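PDB 3NKL: UDP-D-quinovosamine 4-dehydrogenase from Vibrio fischeri, which probably acts as an oxidoreductase and lyase on a nucleotide sugar, the crystallised piece being its CoA-binding-type Rossmann domain rather than the whole membrane protein. Local coordinates for residues I61-A72 / L88-I98. Residues are numbered along the deposited sequence; the frame is centred on the assembly and turned at random.
Sequences IKKHCISTVLLA and LAKLHVEVLTI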
ATOM      1  N   ILE B  61     -22.582   2.249   1.185  1.00 24.08           N
ATOM      2  CA  ILE B  61     -23.087   1.532   2.353  1.00 21.35           C
ATOM      3  C   ILE B  61     -24.609   1.409   2.250  1.00 27.36           C
ATOM      4  O   ILE B  61     -25.166   0.338   2.437  1.00 27.57           O
ATOM      5  CB  ILE B  61     -22.690   2.253   3.655  1.00 22.62           C
ATOM      6  CG1 ILE B  61     -21.218   1.963   3.981  1.00 21.63           C
ATOM      7  CG2 ILE B  61     -23.612   1.839   4.806  1.00 27.95           C
ATOM      8  CD1 ILE B  61     -20.684   2.820   5.134  1.00 27.63           C
ATOM      9  N   LYS B  62     -25.260   2.512   1.904  1.00 26.56           N
ATOM     10  CA  LYS B  62     -26.714   2.550   1.744  1.00 34.49           C
ATOM     11  C   LYS B  62     -27.180   1.713   0.551  1.00 33.22           C
ATOM     12  O   LYS B  62     -28.145   0.966   0.654  1.00 34.40           O
ATOM     13  CB  LYS B  62     -27.190   4.009   1.610  1.00 39.24           C
ATOM     14  CG  LYS B  62     -28.660   4.191   1.240  1.00 48.08           C
ATOM     15  CD  LYS B  62     -28.997   5.674   1.075  1.00 54.65           C
ATOM     16  CE  LYS B  62     -30.419   5.895   0.564  1.00 64.42           C
ATOM     17  NZ  LYS B  62     -30.641   7.301   0.107  1.00 69.36           N
ATOM     18  N   LYS B  63     -26.479   1.815  -0.573  1.00 30.06           N
ATOM     19  CA  LYS B  63     -26.891   1.115  -1.791  1.00 33.00           C
ATOM     20  C   LYS B  63     -26.821  -0.402  -1.636  1.00 34.84           C
ATOM     21  O   LYS B  63     -27.682  -1.130  -2.142  1.00 29.85           O
ATOM     22  CB  LYS B  63     -26.034   1.549  -2.987  1.00 34.47           C
ATOM     23  CG  LYS B  63     -26.281   0.748  -4.265  1.00 46.52           C
ATOM     24  CD  LYS B  63     -25.464   1.297  -5.434  1.00 56.24           C
ATOM     25  CE  LYS B  63     -25.882   0.675  -6.763  1.00 68.40           C
ATOM     26  NZ  LYS B  63     -25.166   1.288  -7.925  1.00 71.38           N
ATOM     27  N   HIS B  64     -25.805  -0.873  -0.923  1.00 28.11           N
ATOM     28  CA  HIS B  64     -25.559  -2.304  -0.794  1.00 26.85           C
ATOM     29  C   HIS B  64     -25.885  -2.858   0.591  1.00 29.14           C
ATOM     30  O   HIS B  64     -25.552  -4.004   0.888  1.00 29.37           O
ATOM     31  CB  HIS B  64     -24.087  -2.594  -1.111  1.00 28.97           C
ATOM     32  CG  HIS B  64     -23.701  -2.252  -2.514  1.00 36.81           C
ATOM     33  ND1 HIS B  64     -24.022  -3.051  -3.591  1.00 38.75           N
ATOM     34  CD2 HIS B  64     -23.024  -1.192  -3.020  1.00 38.68           C
ATOM     35  CE1 HIS B  64     -23.562  -2.499  -4.701  1.00 41.99           C
ATOM     36  NE2 HIS B  64     -22.946  -1.375  -4.381  1.00 41.18           N
ATOM     37  N   CYS B  65     -26.517  -2.044   1.435  1.00 25.70           N
ATOM     38  CA  CYS B  65     -26.826  -2.441   2.808  1.00 23.37           C
ATOM     39  C   CYS B  65     -25.614  -3.056   3.505  1.00 23.88           C
ATOM     40  O   CYS B  65     -25.684  -4.166   4.031  1.00 24.80           O
ATOM     41  CB  CYS B  65     -27.998  -3.426   2.830  1.00 27.55           C
ATOM     42  SG  CYS B  65     -29.510  -2.727   2.111  1.00 34.52           S
ATOM     43  N   ILE B  66     -24.501  -2.322   3.487  1.00 22.92           N
ATOM     44  CA  ILE B  66     -23.248  -2.792   4.073  1.00 20.93           C
ATOM     45  C   ILE B  66     -23.190  -2.439   5.563  1.00 24.20           C
ATOM     46  O   ILE B  66     -23.413  -1.300   5.938  1.00 27.17           O
ATOM     47  CB  ILE B  66     -22.039  -2.192   3.314  1.00 23.12           C
ATOM     48  CG1 ILE B  66     -21.862  -2.928   1.975  1.00 23.05           C
ATOM     49  CG2 ILE B  66     -20.754  -2.311   4.161  1.00 21.09           C
ATOM     50  CD1 ILE B  66     -21.251  -2.109   0.900  1.00 27.38           C
ATOM     51  N   SER B  67     -22.902  -3.407   6.425  1.00 21.06           N
ATOM     52  CA  SER B  67     -22.800  -3.073   7.838  1.00 27.08           C
ATOM     53  C   SER B  67     -21.430  -3.399   8.411  1.00 21.20           C
ATOM     54  O   SER B  67     -21.247  -3.343   9.609  1.00 19.22           O
ATOM     55  CB  SER B  67     -23.891  -3.779   8.652  1.00 31.40           C
ATOM     56  OG  SER B  67     -23.785  -5.173   8.513  1.00 39.57           O
ATOM     57  N   THR B  68     -20.488  -3.747   7.543  1.00 15.44           N
ATOM     58  CA  THR B  68     -19.122  -4.098   7.961  1.00 16.99           C
ATOM     59  C   THR B  68     -18.135  -3.582   6.927  1.00 19.89           C
ATOM     60  O   THR B  68     -18.328  -3.795   5.729  1.00 17.31           O
ATOM     61  CB  THR B  68     -18.956  -5.628   8.094  1.00 19.40           C
ATOM     62  OG1 THR B  68     -19.803  -6.106   9.138  1.00 26.28           O
ATOM     63  CG2 THR B  68     -17.529  -6.001   8.426  1.00 23.64           C
ATOM     64  N   VAL B  69     -17.083  -2.899   7.390  1.00 14.63           N
ATOM     65  CA  VAL B  69     -16.033  -2.423   6.505  1.00 15.94           C
ATOM     66  C   VAL B  69     -14.709  -2.985   7.003  1.00 18.43           C
ATOM     67  O   VAL B  69     -14.441  -2.984   8.205  1.00 18.71           O
ATOM     68  CB  VAL B  69     -16.021  -0.872   6.419  1.00 14.95           C
ATOM     69  CG1 VAL B  69     -14.758  -0.366   5.694  1.00 12.96           C
ATOM     70  CG2 VAL B  69     -17.313  -0.375   5.723  1.00 18.07           C
ATOM     71  N   LEU B  70     -13.908  -3.514   6.084  1.00 11.82           N
ATOM     72  CA  LEU B  70     -12.634  -4.137   6.430  1.00 15.67           C
ATOM     73  C   LEU B  70     -11.473  -3.224   6.049  1.00 16.56           C
ATOM     74  O   LEU B  70     -11.384  -2.768   4.912  1.00 20.71           O
ATOM     75  CB  LEU B  70     -12.493  -5.467   5.687  1.00 14.83           C
ATOM     76  CG  LEU B  70     -13.670  -6.446   5.790  1.00 20.75           C
ATOM     77  CD1 LEU B  70     -13.282  -7.740   5.070  1.00 19.75           C
ATOM     78  CD2 LEU B  70     -14.020  -6.715   7.232  1.00 18.52           C
ATOM     79  N   LEU B  71     -10.565  -2.985   6.983  1.00 16.98           N
ATOM     80  CA  LEU B  71      -9.424  -2.105   6.713  1.00 15.52           C
ATOM     81  C   LEU B  71      -8.229  -2.914   6.238  1.00 20.22           C
ATOM     82  O   LEU B  71      -7.799  -3.844   6.915  1.00 16.49           O
ATOM     83  CB  LEU B  71      -9.019  -1.338   7.964  1.00 10.24           C
ATOM     84  CG  LEU B  71     -10.101  -0.448   8.580  1.00 19.73           C
ATOM     85  CD1 LEU B  71      -9.522   0.297   9.760  1.00 17.59           C
ATOM     86  CD2 LEU B  71     -10.639   0.538   7.560  1.00 18.43           C
ATOM     87  N   ALA B  72      -7.707  -2.559   5.071  1.00 12.24           N
ATOM     88  CA  ALA B  72      -6.506  -3.178   4.549  1.00 17.88           C
ATOM     89  C   ALA B  72      -5.541  -2.049   4.180  1.00 17.74           C
ATOM     90  O   ALA B  72      -5.168  -1.882   3.013  1.00 17.35           O
ATOM     91  CB  ALA B  72      -6.837  -4.052   3.331  1.00 19.05           C
ATOM     92  N   LEU B  88     -15.514   5.922   9.681  1.00 15.63           N
ATOM     93  CA  LEU B  88     -16.409   4.772   9.524  1.00 18.24           C
ATOM     94  C   LEU B  88     -17.345   4.573  10.718  1.00 20.24           C
ATOM     95  O   LEU B  88     -18.519   4.197  10.561  1.00 19.43           O
ATOM     96  CB  LEU B  88     -15.584   3.491   9.288  1.00 16.97           C
ATOM     97  CG  LEU B  88     -14.720   3.561   8.021  1.00 19.09           C
ATOM     98  CD1 LEU B  88     -13.688   2.440   8.024  1.00 14.85           C
ATOM     99  CD2 LEU B  88     -15.636   3.431   6.780  1.00 19.15           C
ATOM    100  N   ALA B  89     -16.826   4.798  11.916  1.00 17.11           N
ATOM    101  CA  ALA B  89     -17.652   4.654  13.111  1.00 19.85           C
ATOM    102  C   ALA B  89     -18.922   5.449  12.996  1.00 19.85           C
ATOM    103  O   ALA B  89     -19.993   4.983  13.407  1.00 20.37           O
ATOM    104  CB  ALA B  89     -16.890   5.091  14.346  1.00 18.10           C
ATOM    105  N   LYS B  90     -18.799   6.683  12.505  1.00 14.44           N
ATOM    106  CA  LYS B  90     -19.923   7.587  12.443  1.00 11.73           C
ATOM    107  C   LYS B  90     -20.907   7.228  11.331  1.00 13.93           C
ATOM    108  O   LYS B  90     -21.917   7.904  11.159  1.00 17.73           O
ATOM    109  CB  LYS B  90     -19.444   9.034  12.270  1.00 20.37           C
ATOM    110  CG  LYS B  90     -18.561   9.505  13.419  1.00 32.32           C
ATOM    111  CD  LYS B  90     -17.840  10.830  13.082  1.00 39.33           C
ATOM    112  CE  LYS B  90     -16.992  11.315  14.250  1.00 37.30           C
ATOM    113  NZ  LYS B  90     -16.062  12.409  13.822  1.00 44.35           N
ATOM    114  N   LEU B  91     -20.608   6.173  10.577  1.00 19.07           N
ATOM    115  CA  LEU B  91     -21.545   5.694   9.564  1.00 19.58           C
ATOM    116  C   LEU B  91     -22.236   4.410  10.032  1.00 19.37           C
ATOM    117  O   LEU B  91     -22.888   3.732   9.239  1.00 17.15           O
ATOM    118  CB  LEU B  91     -20.831   5.433   8.234  1.00 20.03           C
ATOM    119  CG  LEU B  91     -20.199   6.679   7.596  1.00 19.62           C
ATOM    120  CD1 LEU B  91     -19.441   6.292   6.339  1.00 23.79           C
ATOM    121  CD2 LEU B  91     -21.316   7.658   7.275  1.00 26.25           C
ATOM    122  N   HIS B  92     -22.053   4.074  11.301  1.00 14.23           N
ATOM    123  CA  HIS B  92     -22.722   2.927  11.918  1.00 18.96           C
ATOM    124  C   HIS B  92     -22.418   1.642  11.162  1.00 19.77           C
ATOM    125  O   HIS B  92     -23.322   0.892  10.813  1.00 16.09           O
ATOM    126  CB  HIS B  92     -24.246   3.149  12.010  1.00 15.47           C
ATOM    127  CG  HIS B  92     -24.659   4.083  13.112  1.00 17.57           C
ATOM    128  ND1 HIS B  92     -25.956   4.526  13.267  1.00 19.32           N
ATOM    129  CD2 HIS B  92     -23.941   4.657  14.113  1.00 13.85           C
ATOM    130  CE1 HIS B  92     -26.021   5.332  14.316  1.00 18.44           C
ATOM    131  NE2 HIS B  92     -24.815   5.414  14.851  1.00 13.59           N
ATOM    132  N   VAL B  93     -21.137   1.395  10.901  1.00 14.44           N
ATOM    133  CA  VAL B  93     -20.702   0.085  10.454  1.00 19.35           C
ATOM    134  C   VAL B  93     -19.752  -0.455  11.508  1.00 20.99           C
ATOM    135  O   VAL B  93     -19.239   0.291  12.319  1.00 21.39           O
ATOM    136  CB  VAL B  93     -19.995   0.157   9.105  1.00 15.90           C
ATOM    137  CG1 VAL B  93     -20.993   0.674   8.049  1.00 20.38           C
ATOM    138  CG2 VAL B  93     -18.745   1.087   9.161  1.00 16.72           C
ATOM    139  N   GLU B  94     -19.580  -1.763  11.512  1.00 15.33           N
ATOM    140  CA  GLU B  94     -18.587  -2.427  12.319  1.00 14.21           C
ATOM    141  C   GLU B  94     -17.284  -2.322  11.530  1.00 13.87           C
ATOM    142  O   GLU B  94     -17.297  -2.324  10.281  1.00 16.58           O
ATOM    143  CB  GLU B  94     -18.996  -3.892  12.426  1.00 24.44           C
ATOM    144  CG  GLU B  94     -18.002  -4.757  13.101  1.00 42.55           C
ATOM    145  CD  GLU B  94     -18.534  -6.162  13.311  1.00 53.29           C
ATOM    146  OE1 GLU B  94     -18.285  -6.712  14.400  1.00 52.03           O
ATOM    147  OE2 GLU B  94     -19.201  -6.698  12.394  1.00 58.94           O
ATOM    148  N   VAL B  95     -16.159  -2.204  12.224  1.00 13.19           N
ATOM    149  CA  VAL B  95     -14.882  -2.012  11.513  1.00 17.08           C
ATOM    150  C   VAL B  95     -13.895  -3.092  11.947  1.00 22.09           C
ATOM    151  O   VAL B  95     -13.637  -3.243  13.153  1.00 16.62           O
ATOM    152  CB  VAL B  95     -14.293  -0.605  11.770  1.00 13.84           C
ATOM    153  CG1 VAL B  95     -12.962  -0.449  11.048  1.00 14.24           C
ATOM    154  CG2 VAL B  95     -15.267   0.483  11.308  1.00 15.92           C
ATOM    155  N   LEU B  96     -13.376  -3.854  10.977  1.00 15.28           N
ATOM    156  CA  LEU B  96     -12.403  -4.909  11.261  1.00 13.01           C
ATOM    157  C   LEU B  96     -11.151  -4.571  10.490  1.00 14.56           C
ATOM    158  O   LEU B  96     -11.216  -3.867   9.491  1.00 17.18           O
ATOM    159  CB  LEU B  96     -12.887  -6.284  10.797  1.00 14.30           C
ATOM    160  CG  LEU B  96     -14.324  -6.674  11.140  1.00 16.69           C
ATOM    161  CD1 LEU B  96     -14.652  -8.072  10.575  1.00 25.49           C
ATOM    162  CD2 LEU B  96     -14.461  -6.662  12.637  1.00 20.25           C
ATOM    163  N   THR B  97     -10.011  -5.078  10.950  1.00 13.32           N
ATOM    164  CA  THR B  97      -8.737  -4.754  10.305  1.00 13.86           C
ATOM    165  C   THR B  97      -7.847  -5.977  10.124  1.00 14.10           C
ATOM    166  O   THR B  97      -7.841  -6.886  10.966  1.00 15.06           O
ATOM    167  CB  THR B  97      -7.931  -3.679  11.101  1.00 20.09           C
ATOM    168  OG1 THR B  97      -6.681  -3.414  10.432  1.00 15.61           O
ATOM    169  CG2 THR B  97      -7.631  -4.151  12.516  1.00 14.91           C
ATOM    170  N   ILE B  98      -7.073  -5.989   9.042  1.00 13.68           N
ATOM    171  CA  ILE B  98      -6.037  -7.013   8.887  1.00 15.35           C
ATOM    172  C   ILE B  98      -4.888  -6.656   9.842  1.00 14.27           C
ATOM    173  O   ILE B  98      -4.886  -5.563  10.417  1.00 16.13           O
ATOM    174  CB  ILE B  98      -5.541  -7.080   7.429  1.00 13.59           C
ATOM    175  CG1 ILE B  98      -4.703  -5.847   7.066  1.00 15.96           C
ATOM    176  CG2 ILE B  98      -6.739  -7.239   6.448  1.00 13.30           C
ATOM    177  CD1 ILE B  98      -4.049  -5.988   5.656  1.00 19.31           C
TER
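Parallel strands 68-71 and 94-97 pair edge to edge as the two strands of a beta-alpha-beta unit whose crossover is helix 78-89. Five backbone bonds join the two segments, the outer two involving Ser67 and Ile98 just beyond the strands: Glu94 N gives to Ser67 O, Val69 N to Glu94 O at 3.0 Å, Leu96 N to Val69 O, Leu71 N to Leu96 O at 2.7 Å, and Ile98 N to Leu71 O. Val69 and Leu71 thus each spend both N-H and C=O on segment 88-98, while Leu70 turns its backbone to Leu8 and Tyr10 of strand 5-10, which places strand 68-71 inside the sheet.

The crossover helix covers the face that carries Val69, Leu71 and Val95. There Leu88 CD1 reaches both Leu71 CD2, at 3.6 Å, and Val69 CG1; the two leucines overlap head to tail, whereas Val69 lies crosswise to Leu88. A chi1 of 179° swings Val95 CG1 away from the backbone N and to 3.7 Å from Leu71 CD1. This layering of helices over a parallel sheet belongs to a Rossmann-like fold, and helix 14-25 packs on the other face, touching Leu70 and Ile98. On that face Leu70 and Leu96 stand alongside one another with their ends pointing the same way, Leu70 CD2 3.7 Å from Leu96 CD1, and Thr68 CG2 comes in at a slant to the same Leu96 methyl.

Toward the start of the strands the packing passes to helix 57-64. Ile61 extends away from its helix (chi2 171°), bringing CD1 within 3.6 Å of Val93 CG1 and 3.9 Å of Leu91 CD1. Four residues on, Cys65 has a positive phi and the helix closes in a Schellman motif, with Ile66 N bonded back to Ile61 O; Cys65 is seen in an interchain disulfide, although no other chain of the assembly touches the segments here.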